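Local coordinates for protein enoyl-CoA hydratase (Mycobacterium avium subsp. paratuberculosis, PDB 4LK5) that probably catalyses the reversible addition of water to the double bond of enoyl-CoA thioesters, as crotonase-fold hydratases do, at residues C[54-59]-C[88-93]; C[81-86]-C[126-131]; C[153-158]-C[213-218]; C[161-166]-C[197-202]. All coordinates share one frame; numbering follows the deposited sequence.

Interaction 1. Residues C[54-59]-C[88-93]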
loop_
_atom_site.group_PDB
_atom_site.type_symbol
_atom_site.label_atom_id
_atom_site.label_comp_id
_atom_site.label_asym_id
_atom_site.label_seq_id
_atom_site.Cartn_x
_atom_site.Cartn_y
_atom_site.Cartn_z
ATOM N N ASP C 54 -33.233 -12.684 -3.996
ATOM C CA ASP C 54 -33.289 -14.152 -3.895
ATOM C C ASP C 54 -31.905 -14.890 -3.772
ATOM O O ASP C 54 -31.730 -15.758 -2.924
ATOM C CB ASP C 54 -34.133 -14.687 -5.086
ATOM C CG ASP C 54 -34.131 -13.722 -6.313
ATOM O OD1 ASP C 54 -34.819 -12.666 -6.280
ATOM O OD2 ASP C 54 -33.418 -14.011 -7.302
ATOM N N SER C 55 -30.932 -14.533 -4.608
ATOM C CA SER C 55 -29.589 -15.169 -4.605
ATOM C C SER C 55 -28.468 -14.242 -4.082
ATOM O O SER C 55 -27.269 -14.555 -4.210
ATOM C CB SER C 55 -29.229 -15.659 -6.022
ATOM O OG SER C 55 -29.148 -14.591 -6.951
ATOM N N LEU C 56 -28.874 -13.110 -3.497
ATOM C CA LEU C 56 -27.979 -12.182 -2.781
ATOM C C LEU C 56 -27.245 -11.343 -3.806
ATOM O O LEU C 56 -26.055 -11.048 -3.672
ATOM C CB LEU C 56 -27.024 -12.952 -1.847
ATOM C CG LEU C 56 -26.767 -12.443 -0.424
ATOM C CD1 LEU C 56 -28.019 -11.861 0.235
ATOM C CD2 LEU C 56 -26.192 -13.595 0.396
ATOM N N ASN C 57 -28.010 -10.971 -4.831
ATOM C CA ASN C 57 -27.529 -10.241 -5.991
ATOM C C ASN C 57 -26.382 -10.957 -6.766
ATOM O O ASN C 57 -25.403 -10.309 -7.137
ATOM C CB ASN C 57 -27.163 -8.822 -5.570
ATOM C CG ASN C 57 -28.329 -8.089 -4.910
ATOM O OD1 ASN C 57 -28.185 -7.489 -3.845
ATOM N ND2 ASN C 57 -29.484 -8.112 -5.561
ATOM N N SER C 58 -26.531 -12.276 -6.999
ATOM C CA SER C 58 -25.657 -13.099 -7.912
ATOM C C SER C 58 -25.495 -12.405 -9.247
ATOM O O SER C 58 -26.293 -11.576 -9.577
ATOM C CB SER C 58 -26.271 -14.484 -8.259
ATOM O OG SER C 58 -26.193 -15.421 -7.215
ATOM N N LEU C 59 -24.494 -12.784 -10.031
ATOM C CA LEU C 59 -24.266 -12.127 -11.312
ATOM C C LEU C 59 -24.281 -13.118 -12.470
ATOM O O LEU C 59 -23.494 -14.056 -12.497
ATOM C CB LEU C 59 -22.934 -11.363 -11.259
ATOM C CG LEU C 59 -22.863 -10.112 -10.385
ATOM C CD1 LEU C 59 -21.511 -9.402 -10.473
ATOM C CD2 LEU C 59 -23.943 -9.158 -10.803
ATOM N N ALA C 88 -29.989 -4.790 -4.131
ATOM C CA ALA C 88 -31.247 -4.700 -3.354
ATOM C C ALA C 88 -31.317 -5.673 -2.168
ATOM O O ALA C 88 -30.751 -6.773 -2.205
ATOM C CB ALA C 88 -32.462 -4.879 -4.261
ATOM N N GLY C 89 -32.028 -5.246 -1.124
ATOM C CA GLY C 89 -32.272 -6.067 0.047
ATOM C C GLY C 89 -31.055 -6.237 0.936
ATOM O O GLY C 89 -30.397 -5.279 1.264
ATOM N N ARG C 90 -30.773 -7.475 1.324
ATOM C CA ARG C 90 -29.778 -7.766 2.355
ATOM C C ARG C 90 -28.332 -7.550 1.866
ATOM O O ARG C 90 -27.521 -6.929 2.569
ATOM C CB ARG C 90 -29.957 -9.208 2.863
ATOM C CG ARG C 90 -29.112 -9.559 4.077
ATOM C CD ARG C 90 -29.130 -11.054 4.345
ATOM N NE ARG C 90 -27.816 -11.552 4.784
ATOM C CZ ARG C 90 -27.346 -12.778 4.531
ATOM N NH1 ARG C 90 -28.072 -13.650 3.831
ATOM N NH2 ARG C 90 -26.135 -13.144 4.964
ATOM N N GLY C 91 -28.029 -8.058 0.669
ATOM C CA GLY C 91 -26.659 -8.135 0.154
ATOM C C GLY C 91 -26.292 -7.037 -0.819
ATOM O O GLY C 91 -27.156 -6.298 -1.285
ATOM N N PHE C 92 -24.984 -6.915 -1.077
ATOM C CA PHE C 92 -24.463 -6.029 -2.100
ATOM C C PHE C 92 -24.336 -6.838 -3.398
ATOM O O PHE C 92 -24.994 -6.530 -4.366
ATOM C CB PHE C 92 -23.110 -5.445 -1.672
ATOM C CG PHE C 92 -22.394 -4.703 -2.776
ATOM C CD1 PHE C 92 -22.832 -3.446 -3.186
ATOM C CD2 PHE C 92 -21.292 -5.278 -3.424
ATOM C CE1 PHE C 92 -22.183 -2.763 -4.213
ATOM C CE2 PHE C 92 -20.631 -4.584 -4.448
ATOM C CZ PHE C 92 -21.082 -3.333 -4.847
ATOM N N SER C 93 -23.465 -7.850 -3.406
ATOM C CA SER C 93 -23.488 -8.930 -4.405
ATOM C C SER C 93 -22.598 -10.067 -3.967
ATOM O O SER C 93 -21.458 -9.836 -3.526
ATOM C CB SER C 93 -23.018 -8.502 -5.789
ATOM O OG SER C 93 -22.568 -9.652 -6.517
#
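Leu56 and Asn57 meet Gly91 and Ser93 in a buried loop-to-loop contact, where the turn between strand 45-50 and helix 61-76 settles on the loop that leaves strand 82-87. A hydrogen bond joins the segments: Ser93 OG donates to Asn57 O at 3.0 Å. It approaches the carbonyl from above its plane, and with OG roughly anti to its own backbone N (chi1 157°) the hydroxyl is swung out to meet it. The backbones run close here, Ser93 CA lying 3.4 Å from Leu56 O in a CA-H...O contact. Leu56 and Asn57 both have positive phi, a conformation asparagine tolerates well, and this tight turn directs the Asn57 side chain into the other loop, where its CB lies 3.4 Å from Phe92 O. Leu56 spreads its two methyls over different surfaces: CD1 rests 3.8 Å from Gly91 N, against backbone that carries no side chain, while CD2 lies 3.9 Å from Arg90 NH1 at the exposed margin. Deeper in, Leu59 CG packs 3.9 Å from Ser93 OG, and Ile50 of the preceding strand touches Asn57, Leu59 and Ser93. In crotonase relatives the chain just beyond Ser93 supplies an oxyanion-hole N-H, so this loop probably borders the acyl-CoA pocket. Since Ser93 OG also receives the N-H of Gly95, one buried hydroxyl is gripped twice, giving to one loop and accepting from its own, which should fix its rotation and the course of both backbones.

Interaction 2. Residues C[81-86]-C[126-131]; sequences KVVRIG and AALPHP
Val83 and Pro131 hold the tight side of this contact, where the N-H of Val83 is hydrogen-bonded to Pro131 O at 3.1 Å. The carbonyl points almost straight at the donor, but the bond bends at the hydrogen (140°). Beside it Val83 and Leu128 reach toward each other tip to tip, CG2 to CD2 at 4.1 Å. Leu128, with CG anti to its backbone N (chi1 -167°), extends inward just after helix 113-127 ends, and Met71 and Ala75 of helix 61-76 cover it, a fitting place for a branched aliphatic chain. Pro131 has no N-H to give, and its ring CD lies against Lys81 O at 3.5 Å, so pairing on this side begins only with the bond to Val83. A short bond from His130 N to Leu128 O, 2.7 Å, tightens the turn around Pro129 that brings the chain back to the sheet. The looser side is made by Lys81 and His130, both partly exposed. His130 CB comes within 3.6 Å of Lys81 O and the imidazole lies obliquely to that carbonyl, while Lys81 starts away from the other segment and packs on Asp291 of the second subunit. Pro131 touches Leu195 of the same neighbour. Val83 goes on to bond with Val133, so the pairing continues into strand 132-136. Strand 82-87, helix 113-127 and the adjacent parallel strand 132-136 thus form a beta-alpha-beta crossover, the recurring unit of the crotonase fold.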
loop_
_atom_site.group_PDB
_atom_site.type_symbol
_atom_site.label_atom_id
_atom_site.label_comp_id
_atom_site.label_asym_id
_atom_site.label_seq_id
_atom_site.Cartn_x
_atom_site.Cartn_y
_atom_site.Cartn_z
ATOM N N LYS C 81 -23.157 13.293 -12.860
ATOM C CA LYS C 81 -22.108 13.888 -12.000
ATOM C C LYS C 81 -21.545 12.905 -10.974
ATOM O O LYS C 81 -20.376 13.011 -10.627
ATOM C CB LYS C 81 -22.624 15.120 -11.274
ATOM C CG LYS C 81 -23.075 16.248 -12.203
ATOM C CD LYS C 81 -21.990 17.308 -12.373
ATOM C CE LYS C 81 -22.539 18.658 -12.819
ATOM N NZ LYS C 81 -21.650 19.789 -12.412
ATOM N N VAL C 82 -22.369 11.977 -10.481
ATOM C CA VAL C 82 -21.943 10.984 -9.495
ATOM C C VAL C 82 -22.590 9.699 -9.892
ATOM O O VAL C 82 -23.644 9.743 -10.501
ATOM C CB VAL C 82 -22.437 11.312 -8.069
ATOM C CG1 VAL C 82 -21.904 10.312 -7.032
ATOM C CG2 VAL C 82 -22.040 12.727 -7.682
ATOM N N VAL C 83 -21.971 8.567 -9.534
ATOM C CA VAL C 83 -22.453 7.245 -9.904
ATOM C C VAL C 83 -22.483 6.339 -8.650
ATOM O O VAL C 83 -21.543 6.311 -7.875
ATOM C CB VAL C 83 -21.534 6.642 -10.999
ATOM C CG1 VAL C 83 -21.884 5.181 -11.289
ATOM C CG2 VAL C 83 -21.588 7.459 -12.289
ATOM N N ARG C 84 -23.576 5.628 -8.415
ATOM C CA ARG C 84 -23.614 4.717 -7.281
ATOM C C ARG C 84 -24.001 3.340 -7.735
ATOM O O ARG C 84 -24.943 3.203 -8.488
ATOM C CB ARG C 84 -24.570 5.171 -6.174
ATOM C CG ARG C 84 -25.714 6.086 -6.579
ATOM C CD ARG C 84 -27.080 5.626 -6.053
ATOM N NE ARG C 84 -27.200 5.504 -4.600
ATOM C CZ ARG C 84 -27.420 4.360 -3.942
ATOM N NH1 ARG C 84 -27.528 3.203 -4.592
ATOM N NH2 ARG C 84 -27.536 4.366 -2.617
ATOM N N ILE C 85 -23.259 2.335 -7.274
ATOM C CA ILE C 85 -23.612 0.942 -7.502
ATOM C C ILE C 85 -24.042 0.417 -6.181
ATOM O O ILE C 85 -23.420 0.723 -5.161
ATOM C CB ILE C 85 -22.439 -0.013 -7.822
ATOM C CG1 ILE C 85 -21.144 0.723 -8.075
ATOM C CG2 ILE C 85 -22.806 -0.978 -8.950
ATOM C CD1 ILE C 85 -21.171 1.512 -9.345
ATOM N N GLY C 86 -25.049 -0.440 -6.224
ATOM C CA GLY C 86 -25.508 -1.166 -5.062
ATOM C C GLY C 86 -26.327 -2.378 -5.476
ATOM O O GLY C 86 -26.467 -2.670 -6.673
ATOM N N ALA C 126 -13.031 2.264 -13.733
ATOM C CA ALA C 126 -11.755 2.990 -13.598
ATOM C C ALA C 126 -11.632 4.147 -14.597
ATOM O O ALA C 126 -11.027 5.179 -14.301
ATOM C CB ALA C 126 -10.569 2.025 -13.750
ATOM N N ALA C 127 -12.169 3.955 -15.787
ATOM C CA ALA C 127 -12.108 4.984 -16.826
ATOM C C ALA C 127 -13.180 6.105 -16.665
ATOM O O ALA C 127 -13.114 7.113 -17.357
ATOM C CB ALA C 127 -12.241 4.325 -18.195
ATOM N N LEU C 128 -14.142 5.933 -15.756
ATOM C CA LEU C 128 -15.283 6.867 -15.644
ATOM C C LEU C 128 -14.937 8.268 -15.032
ATOM O O LEU C 128 -14.604 8.357 -13.848
ATOM C CB LEU C 128 -16.371 6.175 -14.822
ATOM C CG LEU C 128 -17.815 6.705 -14.722
ATOM C CD1 LEU C 128 -18.198 7.520 -15.934
ATOM C CD2 LEU C 128 -18.797 5.536 -14.529
ATOM N N PRO C 129 -15.021 9.357 -15.820
ATOM C CA PRO C 129 -14.632 10.712 -15.348
ATOM C C PRO C 129 -15.543 11.358 -14.279
ATOM O O PRO C 129 -15.759 12.573 -14.280
ATOM C CB PRO C 129 -14.648 11.568 -16.622
ATOM C CG PRO C 129 -14.773 10.623 -17.759
ATOM C CD PRO C 129 -15.383 9.353 -17.247
ATOM N N HIS C 130 -16.048 10.553 -13.359
ATOM C CA HIS C 130 -16.876 11.033 -12.314
ATOM C C HIS C 130 -16.619 10.198 -11.098
ATOM O O HIS C 130 -16.104 9.079 -11.202
ATOM C CB HIS C 130 -18.350 10.934 -12.754
ATOM C CG HIS C 130 -18.668 11.806 -13.925
ATOM N ND1 HIS C 130 -18.649 13.182 -13.847
ATOM C CD2 HIS C 130 -18.918 11.507 -15.219
ATOM C CE1 HIS C 130 -18.911 13.697 -15.036
ATOM N NE2 HIS C 130 -19.088 12.699 -15.887
ATOM N N PRO C 131 -16.961 10.728 -9.916
ATOM C CA PRO C 131 -16.817 9.863 -8.749
ATOM C C PRO C 131 -17.775 8.695 -8.857
ATOM O O PRO C 131 -18.935 8.889 -9.227
ATOM C CB PRO C 131 -17.203 10.785 -7.598
ATOM C CG PRO C 131 -16.774 12.131 -8.067
ATOM C CD PRO C 131 -17.127 12.137 -9.533
#

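Interaction 3. Residues C[153-158]-C[213-218]; sequences VVLASE and AVYPAD
Ala156 and Ala213 meet in a parallel pairing of strands 153-157 and 213-215, joined by a nearly straight bond from Ala156 N to Ala213 O (2.8 Å, 173°). Further backbone bonds run from Ala213 N to Val154 O, from Tyr215 N to Ala156 O at 2.9 Å, and from Glu158 N to Tyr215 O. Two carbonyls do double duty: Ala156 O also meets Val214 CA at 3.1 Å, and Tyr215 O meets Ser157 CA, each through a CA-H...O contact. On the face shared by Leu155 and Tyr215, Leu155 CG lies at the edge of the phenol ring, 4.0 Å from CE2. Tyr215 CG stands anti to its carbonyl carbon (chi1 -54°), which turns the ring back along the strand toward that leucine. At the exposed end Glu158 crosses Val214 at about a right angle, its CG a close 3.4 Å from Val214 CG1, so the methylene part of the acid packs while OE1 reaches Pro216 CA at 3.6 Å. Around this first shell, Val227 of helix 217-233 backs both Leu155 and Tyr215. On the face of Ala156 and Val214, helix 202-208 presses in through Ala202, which small alanine allows. Val154 reaches Ile188 of the second subunit. Main-chain bonds therefore fasten strand 213-215, an edge strand within this chain, to the sheet, while the side chains on its faces add mostly apolar packing and Ser157 OG is satisfied by the N-H of Asn159.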
loop_
_atom_site.group_PDB
_atom_site.type_symbol
_atom_site.label_atom_id
_atom_site.label_comp_id
_atom_site.label_asym_id
_atom_site.label_seq_id
_atom_site.Cartn_x
_atom_site.Cartn_y
_atom_site.Cartn_z
ATOM N N VAL C 153 -15.036 5.473 -3.981
ATOM C CA VAL C 153 -15.486 5.667 -2.640
ATOM C C VAL C 153 -16.243 4.404 -2.290
ATOM O O VAL C 153 -17.067 3.947 -3.077
ATOM C CB VAL C 153 -16.408 6.911 -2.594
ATOM C CG1 VAL C 153 -17.148 6.984 -1.275
ATOM C CG2 VAL C 153 -15.583 8.156 -2.814
ATOM N N VAL C 154 -15.944 3.828 -1.135
ATOM C CA VAL C 154 -16.679 2.666 -0.676
ATOM C C VAL C 154 -17.286 2.931 0.696
ATOM O O VAL C 154 -16.581 3.069 1.675
ATOM C CB VAL C 154 -15.783 1.422 -0.671
ATOM C CG1 VAL C 154 -16.573 0.160 -0.362
ATOM C CG2 VAL C 154 -15.110 1.288 -2.011
ATOM N N LEU C 155 -18.617 3.012 0.737
ATOM C CA LEU C 155 -19.376 3.219 1.968
ATOM C C LEU C 155 -19.965 1.884 2.402
ATOM O O LEU C 155 -20.652 1.231 1.647
ATOM C CB LEU C 155 -20.499 4.208 1.710
ATOM C CG LEU C 155 -20.227 5.732 1.693
ATOM C CD1 LEU C 155 -18.781 6.124 1.567
ATOM C CD2 LEU C 155 -21.044 6.407 0.624
ATOM N N ALA C 156 -19.661 1.493 3.627
ATOM C CA ALA C 156 -20.133 0.262 4.183
ATOM C C ALA C 156 -21.014 0.456 5.444
ATOM O O ALA C 156 -20.820 1.389 6.230
ATOM C CB ALA C 156 -18.947 -0.621 4.503
ATOM N N SER C 157 -22.010 -0.422 5.568
ATOM C CA SER C 157 -22.763 -0.647 6.792
ATOM C C SER C 157 -21.958 -1.485 7.777
ATOM O O SER C 157 -21.140 -2.331 7.383
ATOM C CB SER C 157 -24.045 -1.420 6.466
ATOM O OG SER C 157 -24.629 -1.947 7.645
ATOM N N GLU C 158 -22.223 -1.304 9.063
ATOM C CA GLU C 158 -21.651 -2.215 10.044
ATOM C C GLU C 158 -22.093 -3.661 9.777
ATOM O O GLU C 158 -21.402 -4.583 10.177
ATOM C CB GLU C 158 -21.946 -1.765 11.482
ATOM C CG GLU C 158 -21.091 -0.561 11.838
ATOM C CD GLU C 158 -20.982 -0.278 13.318
ATOM O OE1 GLU C 158 -22.040 -0.108 13.962
ATOM O OE2 GLU C 158 -19.826 -0.190 13.810
ATOM N N ALA C 213 -15.773 4.556 4.495
ATOM C CA ALA C 213 -16.471 4.772 5.763
ATOM C C ALA C 213 -17.433 3.658 6.133
ATOM O O ALA C 213 -17.946 2.962 5.274
ATOM C CB ALA C 213 -17.194 6.120 5.749
ATOM N N VAL C 214 -17.650 3.526 7.435
ATOM C CA VAL C 214 -18.549 2.538 8.014
ATOM C C VAL C 214 -19.606 3.319 8.772
ATOM O O VAL C 214 -19.296 4.278 9.445
ATOM C CB VAL C 214 -17.822 1.605 9.020
ATOM C CG1 VAL C 214 -18.790 0.572 9.605
ATOM C CG2 VAL C 214 -16.616 0.907 8.369
ATOM N N TYR C 215 -20.856 2.901 8.673
ATOM C CA TYR C 215 -21.928 3.540 9.418
ATOM C C TYR C 215 -22.743 2.475 10.113
ATOM O O TYR C 215 -22.951 1.407 9.552
ATOM C CB TYR C 215 -22.843 4.305 8.481
ATOM C CG TYR C 215 -22.113 5.287 7.628
ATOM C CD1 TYR C 215 -21.406 6.324 8.193
ATOM C CD2 TYR C 215 -22.132 5.190 6.250
ATOM C CE1 TYR C 215 -20.734 7.236 7.405
ATOM C CE2 TYR C 215 -21.460 6.094 5.455
ATOM C CZ TYR C 215 -20.760 7.106 6.039
ATOM O OH TYR C 215 -20.084 8.007 5.257
ATOM N N PRO C 216 -23.237 2.772 11.326
ATOM C CA PRO C 216 -24.222 1.857 11.920
ATOM C C PRO C 216 -25.383 1.583 10.955
ATOM O O PRO C 216 -25.830 2.494 10.239
ATOM C CB PRO C 216 -24.700 2.628 13.162
ATOM C CG PRO C 216 -23.553 3.529 13.517
ATOM C CD PRO C 216 -23.039 3.975 12.169
ATOM N N ALA C 217 -25.834 0.334 10.915
ATOM C CA ALA C 217 -26.922 -0.083 10.010
ATOM C C ALA C 217 -28.113 0.875 10.003
ATOM O O ALA C 217 -28.564 1.328 8.937
ATOM C CB ALA C 217 -27.379 -1.500 10.350
ATOM N N ASP C 218 -28.627 1.212 11.184
ATOM C CA ASP C 218 -29.838 2.060 11.224
ATOM C C ASP C 218 -29.602 3.485 10.656
ATOM O O ASP C 218 -30.529 4.106 10.138
ATOM C CB ASP C 218 -30.496 2.062 12.631
ATOM C CG ASP C 218 -29.585 2.608 13.722
ATOM O OD1 ASP C 218 -28.472 3.093 13.420
ATOM O OD2 ASP C 218 -29.988 2.559 14.900
#

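Interaction 4. Residues C[161-166]-C[197-202]; sequences FFMLAF and PERLPA
Arg199 lies stretched across one face of the Phe161 ring, its guanidinium plane only 16° from that of the ring. Phe161 belongs to strand 161-163, and Arg199 just precedes strand 200-201, its antiparallel partner; with strand 139-141 these form the small three-stranded sheet of the subunit. Arg199 CD sits 4.0 Å from the ring centroid in a CH-pi contact, and CG comes within 3.7 Å of Phe161 CE1. Phe161 permits this by placing CG between its backbone N and carbonyl carbon (chi1 66°), which sets the ring beside the Arg199 side chain. An arginine suits such an exposed margin, since CB, CG and CD pack on the ring face and the guanidinium continues nearly parallel past Phe161 CZ; a crystal neighbour also touches it. Phe162 and Leu200 make the hydrogen-bonded pair, giving two bonds: Phe162 N to Leu200 O, 2.9 Å, and Leu200 N to Phe162 O, 2.9 Å. Leu200 O also lies at the edge of the Phe162 ring, near its plane. Both residues face the buried side, where Leu200 meets Ala205 and Trp208. Met163, present as selenomethionine, runs its CG 3.6 Å from Glu198 O. Glu198 itself turns away and forms a salt bridge with Arg230 of the third subunit, which also bonds to Pro197 O and so brings this edge into the trimer interface. Beyond the strands, Leu164 centres an inverse gamma turn, and its carbonyl O touches Pro197 CB at 3.2 Å.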
loop_
_atom_site.group_PDB
_atom_site.type_symbol
_atom_site.label_atom_id
_atom_site.label_comp_id
_atom_site.label_asym_id
_atom_site.label_seq_id
_atom_site.Cartn_x
_atom_site.Cartn_y
_atom_site.Cartn_z
ATOM N N PHE C 161 -19.807 -7.205 5.087
ATOM C CA PHE C 161 -18.485 -7.814 5.121
ATOM C C PHE C 161 -17.983 -8.118 3.716
ATOM O O PHE C 161 -18.753 -8.172 2.758
ATOM C CB PHE C 161 -18.441 -9.075 5.981
ATOM C CG PHE C 161 -19.273 -10.225 5.447
ATOM C CD1 PHE C 161 -18.779 -11.062 4.419
ATOM C CD2 PHE C 161 -20.552 -10.486 5.970
ATOM C CE1 PHE C 161 -19.533 -12.121 3.923
ATOM C CE2 PHE C 161 -21.296 -11.546 5.481
ATOM C CZ PHE C 161 -20.789 -12.363 4.456
ATOM N N PHE C 162 -16.674 -8.341 3.631
ATOM C CA PHE C 162 -16.007 -8.589 2.395
ATOM C C PHE C 162 -15.339 -9.953 2.392
ATOM O O PHE C 162 -14.752 -10.389 3.379
ATOM C CB PHE C 162 -14.988 -7.474 2.147
ATOM C CG PHE C 162 -15.618 -6.123 2.028
ATOM C CD1 PHE C 162 -16.000 -5.408 3.174
ATOM C CD2 PHE C 162 -15.888 -5.581 0.795
ATOM C CE1 PHE C 162 -16.603 -4.156 3.066
ATOM C CE2 PHE C 162 -16.504 -4.340 0.685
ATOM C CZ PHE C 162 -16.868 -3.632 1.821
HETATM N N MSE C 163 -15.440 -10.650 1.272
HETATM C CA MSE C 163 -14.744 -11.913 1.175
HETATM C C MSE C 163 -14.401 -12.290 -0.239
HETATM O O MSE C 163 -15.279 -12.493 -1.083
HETATM C CB MSE C 163 -15.576 -13.025 1.785
HETATM C CG MSE C 163 -14.711 -14.268 1.658
HETATM SE SE MSE C 163 -15.445 -15.635 2.822
HETATM C CE MSE C 163 -17.181 -15.689 1.885
ATOM N N LEU C 164 -13.104 -12.415 -0.490
ATOM C CA LEU C 164 -12.626 -12.912 -1.745
ATOM C C LEU C 164 -12.771 -14.424 -1.770
ATOM O O LEU C 164 -11.829 -15.145 -1.478
ATOM C CB LEU C 164 -11.173 -12.544 -1.901
ATOM C CG LEU C 164 -10.918 -11.068 -2.120
ATOM C CD1 LEU C 164 -9.434 -10.918 -2.435
ATOM C CD2 LEU C 164 -11.752 -10.524 -3.252
ATOM N N ALA C 165 -13.955 -14.878 -2.165
ATOM C CA ALA C 165 -14.352 -16.289 -2.050
ATOM C C ALA C 165 -13.725 -17.204 -3.079
ATOM O O ALA C 165 -13.682 -18.409 -2.878
ATOM C CB ALA C 165 -15.869 -16.412 -2.126
ATOM N N PHE C 166 -13.205 -16.641 -4.156
ATOM C CA PHE C 166 -12.845 -17.423 -5.339
ATOM C C PHE C 166 -12.253 -18.799 -4.996
ATOM O O PHE C 166 -12.647 -19.847 -5.514
ATOM C CB PHE C 166 -11.849 -16.648 -6.168
ATOM C CG PHE C 166 -12.300 -15.274 -6.514
ATOM C CD1 PHE C 166 -13.201 -15.072 -7.540
ATOM C CD2 PHE C 166 -11.807 -14.172 -5.819
ATOM C CE1 PHE C 166 -13.598 -13.803 -7.871
ATOM C CE2 PHE C 166 -12.208 -12.897 -6.138
ATOM C CZ PHE C 166 -13.107 -12.712 -7.161
ATOM N N PRO C 197 -9.306 -16.909 2.533
ATOM C CA PRO C 197 -10.479 -16.056 2.617
ATOM C C PRO C 197 -11.266 -16.262 3.909
ATOM O O PRO C 197 -11.396 -17.398 4.389
ATOM C CB PRO C 197 -11.280 -16.449 1.395
ATOM C CG PRO C 197 -10.822 -17.822 1.075
ATOM C CD PRO C 197 -9.392 -17.884 1.436
ATOM N N GLU C 198 -11.725 -15.142 4.475
ATOM C CA GLU C 198 -12.551 -15.063 5.696
ATOM C C GLU C 198 -13.526 -13.905 5.499
ATOM O O GLU C 198 -13.299 -13.012 4.679
ATOM C CB GLU C 198 -11.700 -14.733 6.934
ATOM C CG GLU C 198 -10.944 -15.906 7.553
ATOM C CD GLU C 198 -11.874 -16.998 8.059
ATOM O OE1 GLU C 198 -13.093 -16.729 8.231
ATOM O OE2 GLU C 198 -11.392 -18.125 8.273
ATOM N N ARG C 199 -14.611 -13.903 6.260
ATOM C CA ARG C 199 -15.573 -12.802 6.226
ATOM C C ARG C 199 -14.932 -11.652 6.953
ATOM O O ARG C 199 -14.827 -11.664 8.173
ATOM C CB ARG C 199 -16.893 -13.203 6.907
ATOM C CG ARG C 199 -17.627 -14.302 6.158
ATOM C CD ARG C 199 -18.950 -14.718 6.760
ATOM N NE ARG C 199 -19.542 -15.818 5.972
ATOM C CZ ARG C 199 -20.840 -16.135 5.942
ATOM N NH1 ARG C 199 -21.724 -15.442 6.656
ATOM N NH2 ARG C 199 -21.260 -17.153 5.197
ATOM N N LEU C 200 -14.466 -10.674 6.201
ATOM C CA LEU C 200 -13.796 -9.518 6.787
ATOM C C LEU C 200 -14.861 -8.445 7.110
ATOM O O LEU C 200 -15.372 -7.823 6.187
ATOM C CB LEU C 200 -12.752 -8.956 5.817
ATOM C CG LEU C 200 -12.024 -7.760 6.429
ATOM C CD1 LEU C 200 -10.804 -8.220 7.180
ATOM C CD2 LEU C 200 -11.631 -6.754 5.370
ATOM N N PRO C 201 -15.178 -8.221 8.408
ATOM C CA PRO C 201 -16.236 -7.232 8.739
ATOM C C PRO C 201 -15.840 -5.775 8.494
ATOM O O PRO C 201 -14.695 -5.347 8.747
ATOM C CB PRO C 201 -16.506 -7.455 10.238
ATOM C CG PRO C 201 -15.207 -7.997 10.767
ATOM C CD PRO C 201 -14.531 -8.766 9.624
ATOM N N ALA C 202 -16.827 -5.034 8.027
ATOM C CA ALA C 202 -16.688 -3.644 7.665
ATOM C C ALA C 202 -15.692 -2.927 8.537
ATOM O O ALA C 202 -14.783 -2.260 8.048
ATOM C CB ALA C 202 -18.038 -2.963 7.769
#

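From the N terminus, interaction 1 closes the loop from 54-59 to 88-93, and interaction 2 opens inside it at 81-86 and closes at 126-131, so the two cross. They touch where Phe92 packs on Ile85 and Gly86, coupling the loops that follow strands 45-50 and 82-87 to the central part of the main sheet. Later, interaction 3 opens at strand 153-157 and closes at 213-215, adding an edge strand to that sheet within this chain. Interaction 4 is nested within it, pairing strand 161-163 with 200-201 in the smaller sheet. Ala202 joins the nested pair, packing against Ser157, Ala156 and Val214. Interactions 2 and 3 face the second subunit; interaction 4 reaches the third.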